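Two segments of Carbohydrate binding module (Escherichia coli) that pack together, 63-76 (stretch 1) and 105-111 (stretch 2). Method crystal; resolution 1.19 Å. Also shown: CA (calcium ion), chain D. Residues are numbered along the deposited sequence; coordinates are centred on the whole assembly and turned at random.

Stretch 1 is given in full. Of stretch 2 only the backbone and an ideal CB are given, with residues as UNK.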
# COMPACT_ATOMS: atom_id res chain seq x y z
N GLN A 63 3.21 5.26 -4.74
CA GLN A 63 3.64 4.12 -5.58
C GLN A 63 4.18 3.06 -4.61
O GLN A 63 5.17 3.29 -3.95
CB GLN A 63 4.66 4.53 -6.61
CG GLN A 63 5.00 3.45 -7.61
CD GLN A 63 6.16 3.76 -8.51
OE1 GLN A 63 6.87 4.74 -8.36
NE2 GLN A 63 6.33 2.97 -9.49
N VAL A 64 3.52 1.90 -4.59
CA VAL A 64 3.95 0.74 -3.80
C VAL A 64 4.58 -0.24 -4.73
O VAL A 64 3.96 -0.74 -5.65
CB VAL A 64 2.71 0.10 -3.06
CG1 VAL A 64 3.22 -1.07 -2.21
CG2 VAL A 64 1.94 1.08 -2.27
N ASP A 65 5.85 -0.52 -4.53
CA ASP A 65 6.53 -1.50 -5.36
C ASP A 65 6.03 -2.91 -5.07
O ASP A 65 5.60 -3.66 -5.98
CB ASP A 65 8.06 -1.41 -5.21
CG ASP A 65 8.84 -2.14 -6.26
OD1 ASP A 65 8.26 -2.87 -7.05
OD2 ASP A 65 10.09 -1.98 -6.28
N TYR A 66 6.08 -3.30 -3.82
CA TYR A 66 5.82 -4.63 -3.36
C TYR A 66 5.74 -4.60 -1.84
O TYR A 66 6.14 -3.63 -1.20
CB TYR A 66 6.85 -5.68 -3.86
CG TYR A 66 8.29 -5.37 -3.46
CD1 TYR A 66 8.75 -5.56 -2.19
CD2 TYR A 66 9.18 -4.90 -4.40
CE1 TYR A 66 10.08 -5.33 -1.86
CE2 TYR A 66 10.49 -4.65 -4.07
CZ TYR A 66 10.93 -4.86 -2.79
OH TYR A 66 12.26 -4.58 -2.48
N ILE A 67 5.27 -5.72 -1.29
CA ILE A 67 5.51 -6.03 0.10
C ILE A 67 6.26 -7.36 0.16
O ILE A 67 6.30 -8.13 -0.79
CB ILE A 67 4.22 -6.06 0.98
CG1 ILE A 67 3.38 -7.29 0.71
CG2 ILE A 67 3.46 -4.78 0.79
CD1 ILE A 67 2.20 -7.41 1.65
N VAL A 68 6.85 -7.65 1.34
CA VAL A 68 7.47 -8.91 1.62
C VAL A 68 6.83 -9.44 2.91
O VAL A 68 6.80 -8.73 3.91
CB VAL A 68 9.00 -8.77 1.82
CG1 VAL A 68 9.63 -10.16 1.92
CG2 VAL A 68 9.62 -7.94 0.71
N VAL A 69 6.30 -10.64 2.86
CA VAL A 69 5.59 -11.26 3.98
C VAL A 69 6.34 -12.50 4.39
O VAL A 69 6.35 -13.48 3.63
CB VAL A 69 4.13 -11.58 3.62
CG1 VAL A 69 3.42 -12.15 4.84
CG2 VAL A 69 3.41 -10.40 3.05
N ASN A 70 7.01 -12.51 5.53
CA ASN A 70 7.79 -13.65 5.96
C ASN A 70 8.69 -14.15 4.85
O ASN A 70 8.87 -15.38 4.62
CB ASN A 70 6.87 -14.76 6.51
CG ASN A 70 6.09 -14.32 7.72
OD1 ASN A 70 6.64 -13.59 8.56
ND2 ASN A 70 4.82 -14.76 7.83
N GLY A 71 9.34 -13.23 4.14
CA GLY A 71 10.27 -13.53 3.11
C GLY A 71 9.74 -13.68 1.71
O GLY A 71 10.54 -13.78 0.79
N GLN A 72 8.41 -13.67 1.54
CA GLN A 72 7.82 -13.81 0.21
C GLN A 72 7.47 -12.43 -0.36
O GLN A 72 6.63 -11.72 0.22
CB GLN A 72 6.56 -14.65 0.29
CG GLN A 72 5.97 -14.93 -1.11
CD GLN A 72 4.64 -15.58 -1.02
OE1 GLN A 72 3.71 -15.01 -0.46
NE2 GLN A 72 4.51 -16.81 -1.57
N THR A 73 8.09 -12.07 -1.45
CA THR A 73 7.75 -10.82 -2.15
C THR A 73 6.42 -10.97 -2.85
O THR A 73 6.24 -11.95 -3.60
CB THR A 73 8.86 -10.42 -3.10
OG1 THR A 73 10.05 -10.12 -2.38
CG2 THR A 73 8.53 -9.22 -3.94
N ARG A 74 5.52 -10.02 -2.68
CA ARG A 74 4.23 -9.96 -3.34
C ARG A 74 4.17 -8.62 -4.04
O ARG A 74 4.10 -7.58 -3.38
CB ARG A 74 3.11 -10.14 -2.30
CG ARG A 74 3.21 -11.41 -1.47
CD ARG A 74 2.05 -11.53 -0.57
NE ARG A 74 2.17 -12.67 0.34
CZ ARG A 74 1.32 -12.96 1.30
NH1 ARG A 74 0.22 -12.28 1.47
NH2 ARG A 74 1.61 -13.97 2.15
N GLN A 75 4.26 -8.61 -5.35
CA GLN A 75 4.28 -7.37 -6.12
C GLN A 75 2.94 -6.66 -6.04
O GLN A 75 1.90 -7.29 -6.23
CB GLN A 75 4.60 -7.65 -7.54
CG GLN A 75 6.01 -8.18 -7.83
CD GLN A 75 7.10 -7.20 -7.55
OE1 GLN A 75 6.90 -6.00 -7.51
NE2 GLN A 75 8.32 -7.71 -7.33
N ALA A 76 2.93 -5.34 -5.87
CA ALA A 76 1.65 -4.61 -5.86
C ALA A 76 0.88 -4.78 -7.14
O ALA A 76 -0.35 -4.93 -7.12
CB ALA A 76 1.94 -3.14 -5.53
N UNK A 105 -6.68 1.38 -1.10
CA UNK A 105 -5.71 0.38 -0.69
C UNK A 105 -5.43 -0.63 -1.78
O UNK A 105 -6.23 -0.83 -2.67
CB UNK A 105 -6.20 -0.34 0.57
N UNK A 106 -4.31 -1.30 -1.63
CA UNK A 106 -3.95 -2.51 -2.37
C UNK A 106 -4.08 -3.66 -1.42
O UNK A 106 -3.51 -3.61 -0.31
CB UNK A 106 -2.54 -2.43 -2.96
N UNK A 107 -4.79 -4.72 -1.80
CA UNK A 107 -4.90 -5.93 -1.01
C UNK A 107 -3.91 -6.95 -1.47
O UNK A 107 -3.79 -7.25 -2.63
CB UNK A 107 -6.32 -6.50 -1.08
N UNK A 108 -3.15 -7.52 -0.51
CA UNK A 108 -2.10 -8.50 -0.79
C UNK A 108 -2.46 -9.90 -0.30
O UNK A 108 -1.63 -10.78 -0.25
CB UNK A 108 -0.79 -8.05 -0.14
N UNK A 109 -3.72 -10.13 -0.01
CA UNK A 109 -4.15 -11.46 0.47
C UNK A 109 -3.80 -11.64 1.93
O UNK A 109 -3.29 -10.77 2.61
CB UNK A 109 -3.51 -12.57 -0.36
N UNK A 110 -4.13 -12.82 2.45
CA UNK A 110 -3.88 -13.11 3.85
C UNK A 110 -2.39 -13.29 4.18
O UNK A 110 -1.58 -13.59 3.31
CB UNK A 110 -4.65 -14.37 4.25
N UNK A 111 -2.09 -13.01 5.42
CA UNK A 111 -0.72 -13.20 5.85
C UNK A 111 -0.21 -14.56 5.55
O UNK A 111 0.83 -14.82 4.98
CB UNK A 111 -0.59 -12.93 7.35
CA CA D . 6.53 -3.84 -8.27

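Stretch 1 is a hairpin whose strands, 63-69 and 72-75, join through a type I' turn from Val69 to Gln72. Strand 105-110 packs against it, its direction 25° from that of the first hairpin strand and 143° from that of the second.

At position 105 the ideal CB finds nothing of stretch 1 within 5.5 Å, so this contact sets no demand. The residue is Tyr105, which takes no part in it.

Position 106 points toward the hairpin, with its ideal CB 5.2 Å from Ala76 CB. The small alanine and the nearby Val64 leave an apolar space that leucine, isoleucine, valine or methionine could enter. It is Ile106, chi1 m and chi2 t, and its CD1 lies 3.9 Å from Ala76 CB and 4.0 Å from Val64 CB.

At position 107 the ideal CB is out of reach of stretch 1, which leaves the choice open; small polar side chains would do. It is Ser107, whose OG is hydrogen-bonded elsewhere in the structure.

At position 108 the ideal CB points toward stretch 1 and lies 3.5 Å from Ile67 CD1 and 4.5 Å from Arg74 CD. Ahead lies a surface made by Val64, Ile67, Arg74 and Ala76, apolar apart from the arginine's far end, and a large apolar side chain, aromatic or long aliphatic, would suit it. The residue is Phe108, chi1 m. Ile67 covers one face of the ring, its CG2 3.9 Å from the ring centroid in a CH-pi contact, while Ala76 CB lies 3.9 Å from Phe108 CZ. Phe108 O also accepts a hydrogen bond from Arg74 NH1 at 2.9 Å.

At position 109 phi is 78° and psi near 180°, a combination that strongly favours glycine. The ideal CB would sit 4.2 Å from Arg74 NH1, near but not a clash. Gly109 is the residue.

Position 110 points its CB away, with nothing of stretch 1 within 5.5 Å, so many polar side chains would do. What stretch 1 uses is the carbonyl: the O of Asn110 accepts from Arg74 NH1 at 2.9 Å, a bond that any residue's backbone could supply.

Position 111 points sideways, its ideal CB 4.8 Å from Val69 CG1, which invites a modest aliphatic side chain. Val111 places its CG1 4.1 Å from Val69 CG1. Its O accepts from Arg74 NH2 at 3.1 Å and from a water that also binds Asn70 ND2.

The rule: side chains at 106, 108 and 111 make apolar contacts, while carbonyls at 108, 110 and 111 hold one guanidinium.

Stretch 2 (105-111) YISFGNV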
# COMPACT_ATOMS: atom_id res chain seq x y z
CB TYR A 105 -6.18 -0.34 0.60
CG TYR A 105 -7.45 -1.14 0.44
CD1 TYR A 105 -8.68 -0.64 0.80
CD2 TYR A 105 -7.46 -2.38 -0.13
CE1 TYR A 105 -9.87 -1.41 0.63
CE2 TYR A 105 -8.61 -3.10 -0.28
CZ TYR A 105 -9.77 -2.63 0.09
OH TYR A 105 -10.91 -3.40 -0.04
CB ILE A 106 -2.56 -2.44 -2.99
CG1 ILE A 106 -2.40 -1.18 -3.83
CG2 ILE A 106 -2.30 -3.69 -3.78
CD1 ILE A 106 -1.02 -0.88 -4.28
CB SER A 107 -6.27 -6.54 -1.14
OG SER A 107 -6.35 -7.77 -0.47
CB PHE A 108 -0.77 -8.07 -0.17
CG PHE A 108 -0.21 -6.82 -0.82
CD1 PHE A 108 -0.58 -5.57 -0.42
CD2 PHE A 108 0.73 -6.92 -1.81
CE1 PHE A 108 -0.07 -4.45 -1.01
CE2 PHE A 108 1.28 -5.82 -2.40
CZ PHE A 108 0.88 -4.56 -2.02
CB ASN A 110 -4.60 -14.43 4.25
CG ASN A 110 -6.11 -14.29 4.21
OD1 ASN A 110 -6.78 -15.36 4.11
ND2 ASN A 110 -6.66 -13.16 4.31
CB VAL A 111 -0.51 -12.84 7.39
CG1 VAL A 111 0.90 -13.17 7.88
CG2 VAL A 111 -0.89 -11.44 7.68
O HOH W 1 3.34 -15.92 5.57
O HOH W 2 8.45 -4.05 -9.66
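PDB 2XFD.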